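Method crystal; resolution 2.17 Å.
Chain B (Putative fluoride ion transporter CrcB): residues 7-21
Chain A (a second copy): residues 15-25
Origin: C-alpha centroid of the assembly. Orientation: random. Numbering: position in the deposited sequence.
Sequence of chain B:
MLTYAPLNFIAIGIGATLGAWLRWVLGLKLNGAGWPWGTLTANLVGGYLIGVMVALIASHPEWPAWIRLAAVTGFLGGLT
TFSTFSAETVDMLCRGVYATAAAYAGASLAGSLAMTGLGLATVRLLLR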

# COMPACT_ATOMS: atom_id res chain seq x y z
N LEU B 7 -2.40 -15.94 19.76
CA LEU B 7 -3.05 -14.65 19.97
C LEU B 7 -2.63 -13.64 18.91
O LEU B 7 -3.43 -12.81 18.48
CB LEU B 7 -2.74 -14.12 21.37
CG LEU B 7 -3.23 -12.71 21.71
CD1 LEU B 7 -4.75 -12.67 21.79
CD2 LEU B 7 -2.60 -12.21 23.00
N ASN B 8 -1.36 -13.71 18.48
CA ASN B 8 -0.89 -12.79 17.45
C ASN B 8 -1.57 -13.05 16.11
O ASN B 8 -1.91 -12.11 15.39
CB ASN B 8 0.63 -12.89 17.31
CG ASN B 8 1.36 -12.40 18.54
OD1 ASN B 8 0.85 -11.57 19.29
ND2 ASN B 8 2.58 -12.90 18.75
N PHE B 9 -1.77 -14.32 15.76
CA PHE B 9 -2.49 -14.64 14.53
C PHE B 9 -3.93 -14.18 14.59
O PHE B 9 -4.50 -13.73 13.59
CB PHE B 9 -2.42 -16.15 14.26
CG PHE B 9 -1.11 -16.61 13.71
CD1 PHE B 9 -0.87 -16.62 12.34
CD2 PHE B 9 -0.10 -17.06 14.55
CE1 PHE B 9 0.33 -17.05 11.83
CE2 PHE B 9 1.11 -17.49 14.04
CZ PHE B 9 1.33 -17.49 12.68
N ILE B 10 -4.55 -14.27 15.77
CA ILE B 10 -5.95 -13.87 15.91
C ILE B 10 -6.08 -12.35 15.87
O ILE B 10 -6.99 -11.81 15.23
CB ILE B 10 -6.54 -14.45 17.20
CG1 ILE B 10 -6.54 -15.98 17.14
CG2 ILE B 10 -7.96 -13.93 17.43
CD1 ILE B 10 -7.04 -16.65 18.41
N ALA B 11 -5.18 -11.64 16.55
CA ALA B 11 -5.24 -10.18 16.56
C ALA B 11 -5.01 -9.60 15.17
O ALA B 11 -5.68 -8.65 14.76
CB ALA B 11 -4.23 -9.62 17.56
N ILE B 12 -4.06 -10.17 14.43
CA ILE B 12 -3.79 -9.70 13.08
C ILE B 12 -4.93 -10.09 12.14
O ILE B 12 -5.32 -9.32 11.25
CB ILE B 12 -2.44 -10.24 12.59
CG1 ILE B 12 -1.30 -9.67 13.44
CG2 ILE B 12 -2.22 -9.90 11.12
CD1 ILE B 12 0.03 -10.30 13.16
N GLY B 13 -5.48 -11.29 12.33
CA GLY B 13 -6.55 -11.75 11.44
C GLY B 13 -7.82 -10.93 11.58
O GLY B 13 -8.49 -10.64 10.59
N ILE B 14 -8.17 -10.57 12.82
CA ILE B 14 -9.38 -9.77 13.03
C ILE B 14 -9.19 -8.37 12.47
O ILE B 14 -10.08 -7.83 11.79
CB ILE B 14 -9.74 -9.74 14.53
CG1 ILE B 14 -10.14 -11.13 15.01
CG2 ILE B 14 -10.85 -8.73 14.80
CD1 ILE B 14 -10.50 -11.19 16.48
N GLY B 15 -8.04 -7.75 12.75
CA GLY B 15 -7.80 -6.40 12.25
C GLY B 15 -7.77 -6.34 10.74
O GLY B 15 -8.41 -5.48 10.13
N ALA B 16 -7.02 -7.25 10.11
CA ALA B 16 -6.91 -7.25 8.65
C ALA B 16 -8.26 -7.49 7.99
O ALA B 16 -8.57 -6.91 6.95
CB ALA B 16 -5.90 -8.29 8.20
N THR B 17 -9.09 -8.36 8.59
CA THR B 17 -10.43 -8.59 8.07
C THR B 17 -11.27 -7.32 8.12
O THR B 17 -11.94 -6.97 7.15
CB THR B 17 -11.10 -9.72 8.85
OG1 THR B 17 -10.39 -10.95 8.62
CG2 THR B 17 -12.54 -9.89 8.42
N LEU B 18 -11.23 -6.62 9.26
CA LEU B 18 -11.97 -5.37 9.37
C LEU B 18 -11.41 -4.30 8.44
O LEU B 18 -12.17 -3.55 7.81
CB LEU B 18 -11.96 -4.88 10.82
CG LEU B 18 -12.67 -5.76 11.85
CD1 LEU B 18 -12.45 -5.23 13.26
CD2 LEU B 18 -14.15 -5.87 11.54
N GLY B 19 -10.08 -4.22 8.34
CA GLY B 19 -9.48 -3.22 7.46
C GLY B 19 -9.77 -3.48 5.99
O GLY B 19 -10.02 -2.55 5.23
N ALA B 20 -9.74 -4.76 5.59
CA ALA B 20 -10.05 -5.09 4.20
C ALA B 20 -11.52 -4.83 3.88
O ALA B 20 -11.85 -4.37 2.79
CB ALA B 20 -9.69 -6.55 3.91
N TRP B 21 -12.41 -5.14 4.83
CA TRP B 21 -13.82 -4.83 4.64
C TRP B 21 -14.03 -3.34 4.44
O TRP B 21 -14.79 -2.92 3.55
CB TRP B 21 -14.64 -5.33 5.83
CG TRP B 21 -14.79 -6.82 5.89
CD1 TRP B 21 -14.37 -7.73 4.96
CD2 TRP B 21 -15.40 -7.58 6.94
NE1 TRP B 21 -14.69 -9.00 5.37
CE2 TRP B 21 -15.32 -8.94 6.58
CE3 TRP B 21 -16.01 -7.24 8.16
CZ2 TRP B 21 -15.82 -9.96 7.38
CZ3 TRP B 21 -16.51 -8.26 8.95
CH2 TRP B 21 -16.41 -9.60 8.57
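Chain A (15-25) GATLGAWLRWV

Chain A residues 15-25 are helical throughout; the NH groups of Gly A19 to Val A25 each bond the carbonyl four residues earlier. Chain B residues 7-21 are also helical. The two helix axes approach to 8.0 Å. Their N-to-C directions differ by 124°, so the helices cross obliquely and run more antiparallel than parallel. The backbones come close where Gly B13 CA lies 4.6 Å from Thr A17 CA. Gly B13 has no side chain; an ideal CB there would sit 3.2 Å from Thr A17 CG2, a tight fit. Toward one end Phe B9 CA and Trp A21 CA are 6.9 Å apart; toward the other, Thr B17 CA and Ala A16 CA are 5.8 Å apart. The contact buries 588 Å², both sides summed.

One hydrogen bond joins the helices: Trp A21 NE1 donates to Phe B9 O at 2.9 Å. That carbonyl also accepts the helix bond from Gly B13 N. Thr B17 OG1 bonds back to Gly B13 O in its own helix at 2.8 Å, and lies 3.0 Å from Thr A17 OG1.

Phe B9 contacts two tryptophans of chain A. Its edge points at the face of Trp A21, with Phe B9 CD1 3.4 Å from Trp A21 CE2 and the planes at 84°. Its own face receives the edge of Trp A24, with Phe B9 CZ 3.7 Å from Trp A24 CZ3 and the planes at 86°. Ile B12 CD1 lies over the face of Trp A24, 3.4 Å from Trp A24 CD2, in a CH-pi contact. Asn B8 CB is 3.6 Å from Trp A24 CH2.

Isoleucine and alanine side chains make the aliphatic contacts. Ile B12 CG2 is 3.7 Å from Ala A20 CB. Ala B16 CB meets Ala A20 CB at 3.6 Å, and Ala B20 CB meets Ala A16 CB at 3.6 Å.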

# COMPACT_ATOMS: atom_id res chain seq x y z
N GLY A 15 -9.08 -14.26 2.81
CA GLY A 15 -7.93 -13.87 2.01
C GLY A 15 -7.06 -12.84 2.72
O GLY A 15 -5.84 -12.99 2.80
N ALA A 16 -7.69 -11.79 3.25
CA ALA A 16 -6.94 -10.74 3.93
C ALA A 16 -6.21 -11.26 5.16
O ALA A 16 -5.12 -10.78 5.48
CB ALA A 16 -7.87 -9.59 4.31
N THR A 17 -6.79 -12.24 5.85
CA THR A 17 -6.14 -12.82 7.01
C THR A 17 -4.87 -13.57 6.61
O THR A 17 -3.82 -13.42 7.24
CB THR A 17 -7.10 -13.75 7.75
OG1 THR A 17 -8.17 -12.98 8.31
CG2 THR A 17 -6.38 -14.49 8.86
N LEU A 18 -4.95 -14.37 5.54
CA LEU A 18 -3.77 -15.09 5.07
C LEU A 18 -2.72 -14.13 4.53
O LEU A 18 -1.52 -14.33 4.74
CB LEU A 18 -4.17 -16.11 4.00
CG LEU A 18 -5.15 -17.20 4.43
CD1 LEU A 18 -5.55 -18.06 3.24
CD2 LEU A 18 -4.55 -18.05 5.53
N GLY A 19 -3.15 -13.08 3.82
CA GLY A 19 -2.20 -12.12 3.29
C GLY A 19 -1.50 -11.33 4.38
O GLY A 19 -0.30 -11.05 4.28
N ALA A 20 -2.23 -10.96 5.43
CA ALA A 20 -1.61 -10.24 6.54
C ALA A 20 -0.69 -11.14 7.35
O ALA A 20 0.32 -10.67 7.87
CB ALA A 20 -2.69 -9.63 7.44
N TRP A 21 -1.04 -12.42 7.48
CA TRP A 21 -0.15 -13.36 8.15
C TRP A 21 1.16 -13.51 7.39
O TRP A 21 2.24 -13.59 8.00
CB TRP A 21 -0.83 -14.72 8.30
CG TRP A 21 -1.88 -14.77 9.37
CD1 TRP A 21 -2.16 -13.80 10.29
CD2 TRP A 21 -2.80 -15.84 9.62
NE1 TRP A 21 -3.19 -14.20 11.10
CE2 TRP A 21 -3.60 -15.45 10.72
CE3 TRP A 21 -3.02 -17.09 9.03
CZ2 TRP A 21 -4.60 -16.27 11.23
CZ3 TRP A 21 -4.02 -17.90 9.55
CH2 TRP A 21 -4.80 -17.48 10.64
N LEU A 22 1.10 -13.55 6.06
CA LEU A 22 2.31 -13.69 5.25
C LEU A 22 3.18 -12.45 5.35
O LEU A 22 4.41 -12.55 5.49
CB LEU A 22 1.94 -13.98 3.80
CG LEU A 22 3.11 -14.11 2.83
CD1 LEU A 22 4.10 -15.16 3.31
CD2 LEU A 22 2.61 -14.44 1.43
N ARG A 23 2.58 -11.26 5.27
CA ARG A 23 3.35 -10.03 5.42
C ARG A 23 3.98 -9.94 6.80
O ARG A 23 5.13 -9.50 6.94
CB ARG A 23 2.45 -8.82 5.15
CG ARG A 23 3.04 -7.50 5.64
CD ARG A 23 2.20 -6.32 5.18
NE ARG A 23 0.77 -6.53 5.39
CZ ARG A 23 0.12 -6.20 6.51
NH1 ARG A 23 0.78 -5.63 7.51
NH2 ARG A 23 -1.17 -6.44 6.62
N TRP A 24 3.25 -10.36 7.83
CA TRP A 24 3.79 -10.34 9.19
C TRP A 24 4.99 -11.26 9.32
O TRP A 24 6.00 -10.89 9.93
CB TRP A 24 2.69 -10.72 10.18
CG TRP A 24 3.15 -10.80 11.60
CD1 TRP A 24 3.80 -9.84 12.32
CD2 TRP A 24 2.96 -11.91 12.50
NE1 TRP A 24 4.04 -10.28 13.60
CE2 TRP A 24 3.53 -11.54 13.73
CE3 TRP A 24 2.36 -13.16 12.38
CZ2 TRP A 24 3.53 -12.40 14.84
CZ3 TRP A 24 2.36 -14.01 13.47
CH2 TRP A 24 2.94 -13.62 14.69
N VAL A 25 4.90 -12.47 8.76
CA VAL A 25 6.02 -13.40 8.83
C VAL A 25 7.20 -12.89 8.01
O VAL A 25 8.36 -12.96 8.45
CB VAL A 25 5.58 -14.80 8.37
CG1 VAL A 25 6.78 -15.72 8.21
CG2 VAL A 25 4.59 -15.40 9.36